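Local coordinates for protein Polyphosphate:AMP phosphotransferase (PDB 5O6M) that phosphorylates AMP to ADP and ADP to ATP with inorganic polyphosphate as the phosphate donor, and also accepts other nucleoside mono- and diphosphates, at residues Lys2-Gln7 with Pro19-Ala24; Ile163-Leu168 with Ala222-Ile227. The protein carries 1 engineered substitution. One frame throughout, in Å; residues are numbered along the deposited sequence.

Interaction 1: residues Lys2-Gln7 with Pro19-Ala24; sequences KKYRVQ and PDDTSA
An Asx turn at Asp-21, in the loop ahead of helix 29-53, receives the side chains of Lys-3 and Tyr-4 from the N-terminal tail. Within the turn OD1 of Asp-21 accepts from Ser-23 N at 2.7 Å, from above the carboxylate plane, and, through the syn lone pair of OD1, from Ser-23 OG. Tyr-4 and Asp-21 meet tip to tip: the phenol OH donates to OD2 over 2.8 Å, 53° out of the carboxylate plane, and the same OH is hydrogen-bonded to Tyr-234 OH. NZ of Lys-3 makes a weak, 3.4 Å salt bridge to OD2 of Asp-21. The first torsion of Asp-21 sets CG anti to its backbone N (chi1 174°), and OD2 beyond it meets both donors. An alanine here would probably leave the Tyr-4 hydroxyl and the Lys-3 ammonium without the carboxylate oxygen they share, and Ser-23 N and OG without their acceptor in the turn. Beside this polar cluster, Ala-24 CB lies at the edge of the Tyr-4 ring, in its plane, 3.7 Å from CE2. The Lys-3 ammonium also donates from NZ to OG of Ser-23 at 2.7 Å.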
loop_
_atom_site.group_PDB
_atom_site.type_symbol
_atom_site.label_atom_id
_atom_site.label_comp_id
_atom_site.label_asym_id
_atom_site.label_seq_id
_atom_site.Cartn_x
_atom_site.Cartn_y
_atom_site.Cartn_z
ATOM N N LYS D 2 34.189 17.824 4.021
ATOM C CA LYS D 2 33.681 19.162 3.749
ATOM C C LYS D 2 33.685 19.508 2.271
ATOM O O LYS D 2 32.853 20.306 1.833
ATOM C CB LYS D 2 34.508 20.225 4.501
ATOM C CG LYS D 2 34.375 20.195 6.019
ATOM C CD LYS D 2 32.919 20.160 6.455
ATOM C CE LYS D 2 32.796 20.128 7.969
ATOM N NZ LYS D 2 31.372 20.011 8.390
ATOM N N LYS D 3 34.588 18.912 1.496
ATOM C CA LYS D 3 34.821 19.256 0.101
ATOM C C LYS D 3 33.915 18.520 -0.873
ATOM O O LYS D 3 33.905 18.863 -2.061
ATOM C CB LYS D 3 36.271 18.950 -0.266
ATOM C CG LYS D 3 36.684 17.539 0.119
ATOM C CD LYS D 3 38.097 17.239 -0.329
ATOM C CE LYS D 3 38.159 17.242 -1.848
ATOM N NZ LYS D 3 39.484 16.820 -2.366
ATOM N N TYR D 4 33.169 17.515 -0.419
ATOM C CA TYR D 4 32.308 16.750 -1.308
ATOM C C TYR D 4 30.848 17.181 -1.245
ATOM O O TYR D 4 30.041 16.694 -2.043
ATOM C CB TYR D 4 32.426 15.255 -0.989
ATOM C CG TYR D 4 33.821 14.712 -1.211
ATOM C CD1 TYR D 4 34.339 14.578 -2.494
ATOM C CD2 TYR D 4 34.626 14.352 -0.137
ATOM C CE1 TYR D 4 35.618 14.085 -2.701
ATOM C CE2 TYR D 4 35.906 13.860 -0.334
ATOM C CZ TYR D 4 36.396 13.728 -1.618
ATOM O OH TYR D 4 37.669 13.240 -1.815
ATOM N N ARG D 5 30.497 18.085 -0.333
ATOM C CA ARG D 5 29.130 18.573 -0.203
ATOM C C ARG D 5 28.894 19.672 -1.234
ATOM O O ARG D 5 29.388 20.793 -1.084
ATOM C CB ARG D 5 28.888 19.081 1.216
ATOM C CG ARG D 5 27.434 19.377 1.530
ATOM C CD ARG D 5 27.223 19.713 3.005
ATOM N NE ARG D 5 27.766 21.019 3.369
ATOM C CZ ARG D 5 28.806 21.203 4.177
ATOM N NH1 ARG D 5 29.422 20.161 4.721
ATOM N NH2 ARG D 5 29.227 22.432 4.449
ATOM N N VAL D 6 28.143 19.351 -2.289
ATOM C CA VAL D 6 27.816 20.342 -3.311
ATOM C C VAL D 6 27.137 21.532 -2.648
ATOM O O VAL D 6 26.029 21.417 -2.109
ATOM C CB VAL D 6 26.932 19.724 -4.402
ATOM C CG1 VAL D 6 26.507 20.786 -5.414
ATOM C CG2 VAL D 6 27.670 18.587 -5.098
ATOM N N GLN D 7 27.788 22.693 -2.711
ATOM C CA GLN D 7 27.254 23.878 -2.064
ATOM C C GLN D 7 25.968 24.330 -2.753
ATOM O O GLN D 7 25.801 24.148 -3.962
ATOM C CB GLN D 7 28.274 25.012 -2.094
ATOM C CG GLN D 7 29.561 24.707 -1.345
ATOM C CD GLN D 7 29.325 24.470 0.133
ATOM O OE1 GLN D 7 28.313 24.899 0.688
ATOM N NE2 GLN D 7 30.261 23.783 0.780
ATOM N N PRO D 19 36.909 11.522 -10.758
ATOM C CA PRO D 19 36.491 10.186 -10.299
ATOM C C PRO D 19 37.583 9.409 -9.579
ATOM O O PRO D 19 37.263 8.489 -8.816
ATOM C CB PRO D 19 36.075 9.483 -11.598
ATOM C CG PRO D 19 35.724 10.597 -12.538
ATOM C CD PRO D 19 36.671 11.713 -12.199
ATOM N N ASP D 20 38.854 9.745 -9.790
ATOM C CA ASP D 20 39.964 9.050 -9.151
ATOM C C ASP D 20 40.468 9.750 -7.897
ATOM O O ASP D 20 41.438 9.282 -7.291
ATOM C CB ASP D 20 41.110 8.865 -10.146
ATOM C CG ASP D 20 40.856 7.729 -11.113
ATOM O OD1 ASP D 20 40.534 6.616 -10.643
ATOM O OD2 ASP D 20 40.957 7.948 -12.338
ATOM N N ASP D 21 39.842 10.854 -7.500
ATOM C CA ASP D 21 40.254 11.558 -6.295
ATOM C C ASP D 21 40.170 10.650 -5.073
ATOM O O ASP D 21 39.144 10.010 -4.825
ATOM C CB ASP D 21 39.376 12.792 -6.094
ATOM C CG ASP D 21 39.655 13.505 -4.784
ATOM O OD1 ASP D 21 40.806 13.440 -4.299
ATOM O OD2 ASP D 21 38.717 14.125 -4.236
ATOM N N THR D 22 41.265 10.603 -4.305
ATOM C CA THR D 22 41.295 9.928 -3.012
ATOM C C THR D 22 41.912 10.819 -1.942
ATOM O O THR D 22 42.339 10.322 -0.895
ATOM C CB THR D 22 42.063 8.607 -3.093
ATOM O OG1 THR D 22 43.415 8.865 -3.493
ATOM C CG2 THR D 22 41.409 7.673 -4.100
ATOM N N SER D 23 41.953 12.131 -2.186
ATOM C CA SER D 23 42.706 13.059 -1.352
ATOM C C SER D 23 42.169 13.170 0.069
ATOM O O SER D 23 42.867 13.718 0.928
ATOM C CB SER D 23 42.721 14.440 -2.009
ATOM O OG SER D 23 41.404 14.885 -2.289
ATOM N N ALA D 24 40.962 12.670 0.341
ATOM C CA ALA D 24 40.395 12.791 1.679
ATOM C C ALA D 24 40.931 11.742 2.645
ATOM O O ALA D 24 40.794 11.916 3.861
ATOM C CB ALA D 24 38.869 12.703 1.621
#

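Interaction 2: residues Ile163-Leu168 with Ala222-Ile227; sequences ILKFFL and APWYVI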
loop_
_atom_site.group_PDB
_atom_site.type_symbol
_atom_site.label_atom_id
_atom_site.label_comp_id
_atom_site.label_asym_id
_atom_site.label_seq_id
_atom_site.Cartn_x
_atom_site.Cartn_y
_atom_site.Cartn_z
ATOM N N ILE D 163 18.406 13.824 5.367
ATOM C CA ILE D 163 18.513 13.431 3.967
ATOM C C ILE D 163 19.972 13.472 3.545
ATOM O O ILE D 163 20.636 14.508 3.678
ATOM C CB ILE D 163 17.664 14.338 3.062
ATOM C CG1 ILE D 163 16.201 14.313 3.503
ATOM C CG2 ILE D 163 17.799 13.915 1.604
ATOM C CD1 ILE D 163 15.322 15.288 2.737
ATOM N N LEU D 164 20.464 12.354 3.024
ATOM C CA LEU D 164 21.778 12.286 2.403
ATOM C C LEU D 164 21.609 11.794 0.975
ATOM O O LEU D 164 20.987 10.751 0.744
ATOM C CB LEU D 164 22.723 11.351 3.172
ATOM C CG LEU D 164 23.136 11.755 4.588
ATOM C CD1 LEU D 164 24.515 11.198 4.917
ATOM C CD2 LEU D 164 23.108 13.263 4.753
ATOM N N LYS D 165 22.174 12.529 0.024
ATOM C CA LYS D 165 22.132 12.145 -1.379
ATOM C C LYS D 165 23.556 11.936 -1.870
ATOM O O LYS D 165 24.407 12.821 -1.727
ATOM C CB LYS D 165 21.401 13.198 -2.215
ATOM C CG LYS D 165 19.952 13.406 -1.778
ATOM C CD LYS D 165 19.251 14.494 -2.579
ATOM C CE LYS D 165 19.787 15.876 -2.276
ATOM N NZ LYS D 165 18.930 16.928 -2.908
ATOM N N PHE D 166 23.817 10.755 -2.420
ATOM C CA PHE D 166 25.141 10.375 -2.892
ATOM C C PHE D 166 25.086 10.132 -4.391
ATOM O O PHE D 166 24.297 9.302 -4.861
ATOM C CB PHE D 166 25.643 9.118 -2.173
ATOM C CG PHE D 166 25.867 9.304 -0.699
ATOM C CD1 PHE D 166 27.012 9.928 -0.231
ATOM C CD2 PHE D 166 24.936 8.850 0.218
ATOM C CE1 PHE D 166 27.223 10.099 1.130
ATOM C CE2 PHE D 166 25.139 9.019 1.580
ATOM C CZ PHE D 166 26.286 9.641 2.037
ATOM N N PHE D 167 25.900 10.868 -5.141
ATOM C CA PHE D 167 26.178 10.546 -6.534
ATOM C C PHE D 167 27.525 9.830 -6.575
ATOM O O PHE D 167 28.561 10.434 -6.278
ATOM C CB PHE D 167 26.181 11.801 -7.403
ATOM C CG PHE D 167 26.473 11.534 -8.854
ATOM C CD1 PHE D 167 25.642 10.716 -9.602
ATOM C CD2 PHE D 167 27.583 12.092 -9.469
ATOM C CE1 PHE D 167 25.905 10.467 -10.939
ATOM C CE2 PHE D 167 27.855 11.844 -10.805
ATOM C CZ PHE D 167 27.014 11.031 -11.540
ATOM N N LEU D 168 27.513 8.541 -6.904
ATOM C CA LEU D 168 28.753 7.786 -7.069
ATOM C C LEU D 168 29.290 8.051 -8.472
ATOM O O LEU D 168 28.678 7.646 -9.467
ATOM C CB LEU D 168 28.535 6.296 -6.823
ATOM C CG LEU D 168 27.768 5.921 -5.554
ATOM C CD1 LEU D 168 27.580 4.409 -5.464
ATOM C CD2 LEU D 168 28.440 6.468 -4.309
ATOM N N ALA D 222 19.066 19.367 2.163
ATOM C CA ALA D 222 19.175 18.117 1.407
ATOM C C ALA D 222 20.407 18.171 0.509
ATOM O O ALA D 222 20.305 18.334 -0.713
ATOM C CB ALA D 222 17.909 17.862 0.591
ATOM N N PRO D 223 21.595 18.019 1.087
ATOM C CA PRO D 223 22.824 18.157 0.300
ATOM C C PRO D 223 23.089 16.959 -0.601
ATOM O O PRO D 223 22.752 15.815 -0.285
ATOM C CB PRO D 223 23.908 18.272 1.377
ATOM C CG PRO D 223 23.360 17.469 2.516
ATOM C CD PRO D 223 21.873 17.738 2.506
ATOM N N TRP D 224 23.707 17.247 -1.747
ATOM C CA TRP D 224 24.301 16.225 -2.594
ATOM C C TRP D 224 25.776 16.070 -2.254
ATOM O O TRP D 224 26.478 17.057 -2.015
ATOM C CB TRP D 224 24.155 16.583 -4.073
ATOM C CG TRP D 224 22.865 16.154 -4.693
ATOM C CD1 TRP D 224 21.769 16.933 -4.916
ATOM C CD2 TRP D 224 22.540 14.849 -5.195
ATOM N NE1 TRP D 224 20.775 16.195 -5.517
ATOM C CE2 TRP D 224 21.222 14.912 -5.697
ATOM C CE3 TRP D 224 23.231 13.634 -5.259
ATOM C CZ2 TRP D 224 20.581 13.805 -6.258
ATOM C CZ3 TRP D 224 22.594 12.534 -5.820
ATOM C CH2 TRP D 224 21.281 12.629 -6.309
ATOM N N TYR D 225 26.242 14.825 -2.238
ATOM C CA TYR D 225 27.660 14.521 -2.127
ATOM C C TYR D 225 28.103 13.804 -3.390
ATOM O O TYR D 225 27.502 12.797 -3.779
ATOM C CB TYR D 225 27.960 13.654 -0.905
ATOM C CG TYR D 225 27.628 14.313 0.409
ATOM C CD1 TYR D 225 28.559 15.110 1.067
ATOM C CD2 TYR D 225 26.383 14.136 0.997
ATOM C CE1 TYR D 225 28.253 15.713 2.272
ATOM C CE2 TYR D 225 26.070 14.733 2.202
ATOM C CZ TYR D 225 27.005 15.519 2.834
ATOM O OH TYR D 225 26.682 16.108 4.032
ATOM N N VAL D 226 29.134 14.333 -4.036
ATOM C CA VAL D 226 29.766 13.663 -5.165
ATOM C C VAL D 226 30.860 12.768 -4.603
ATOM O O VAL D 226 31.756 13.238 -3.892
ATOM C CB VAL D 226 30.329 14.671 -6.177
ATOM C CG1 VAL D 226 31.036 13.940 -7.309
ATOM C CG2 VAL D 226 29.214 15.547 -6.719
ATOM N N ILE D 227 30.778 11.476 -4.903
ATOM C CA ILE D 227 31.649 10.460 -4.329
ATOM C C ILE D 227 32.579 9.960 -5.433
ATOM O O ILE D 227 32.116 9.317 -6.387
ATOM C CB ILE D 227 30.848 9.303 -3.716
ATOM C CG1 ILE D 227 29.839 9.828 -2.685
ATOM C CG2 ILE D 227 31.790 8.265 -3.104
ATOM C CD1 ILE D 227 30.483 10.549 -1.515
#
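Strands 161-169 and 224-228 pair in parallel at one side of the five-stranded P-loop-type sheet, Lys-165 to Leu-168 lying in register with Trp-224 to Ile-227. The axes of the two short segments cross at -29°. Three well-formed backbone bonds join them: Tyr-225 N to Lys-165 O, Phe-167 N to Tyr-225 O and Ile-227 N to Phe-167 O, the first at 2.8 Å. The bond from Lys-165 N to Pro-223 O is weak and 3.4 Å long, where the pairing gives out before Trp-224.

On one face, Lys-165 crosses the Trp-224 indole at about a right angle. Its CB lies over one face toward the rim, and the bend at chi3 (-69°) brings CE above the five-membered ring, 3.6 Å from the centroid, as a CH-pi contact. The buried ammonium then reaches Ala-222 O in a weak bond at 2.9 Å from NZ; its principal polar partner is Tyr-125 OH, with Glu-153 supplying a balancing carboxylate and Thr-217 O a further acceptor. Trp-224 NE1 in turn bonds to Thr-217 OG1.

On the other face, the rings of Phe-166 and Tyr-225 lie side by side, slid apart so that they barely overlap, their planes at 27°. Phe-166 CD1 also meets Ile-227 CG1 at 3.7 Å, Ile-227 touching the ring edge, and Leu-168 CD2 packs on Ile-227 CB.

Helix 232-249 covers this aromatic face through Ile-242, helix 145-158 touches Ile-163 and Ala-222, and strand 57-64 hydrogen-bonds to the far edge of strand 161-169.

The two contacts lie about 11 Å apart between centres and meet directly, because segment 2-7 runs along the outer edge of strand 224-228. Val-6 N probably hydrogen-bonds to Trp-224 O at 2.8 Å and Tyr-4 O to Val-226 N at 3.2 Å, while Arg-5 CB packs on Tyr-225 CE1. The tail is therefore paired by backbone bonds to the outer strand of interaction 2, and interaction 1 ties the same tail to the loop before helix 29-53. Of the two, interaction 2 is deep in the core; the Leu-168 side chain is about 11 Å from the bound ATP. Strand 57-64, the sheet neighbour of strand 161-169, leads to the pocket residues Lys-70 and Asp-71.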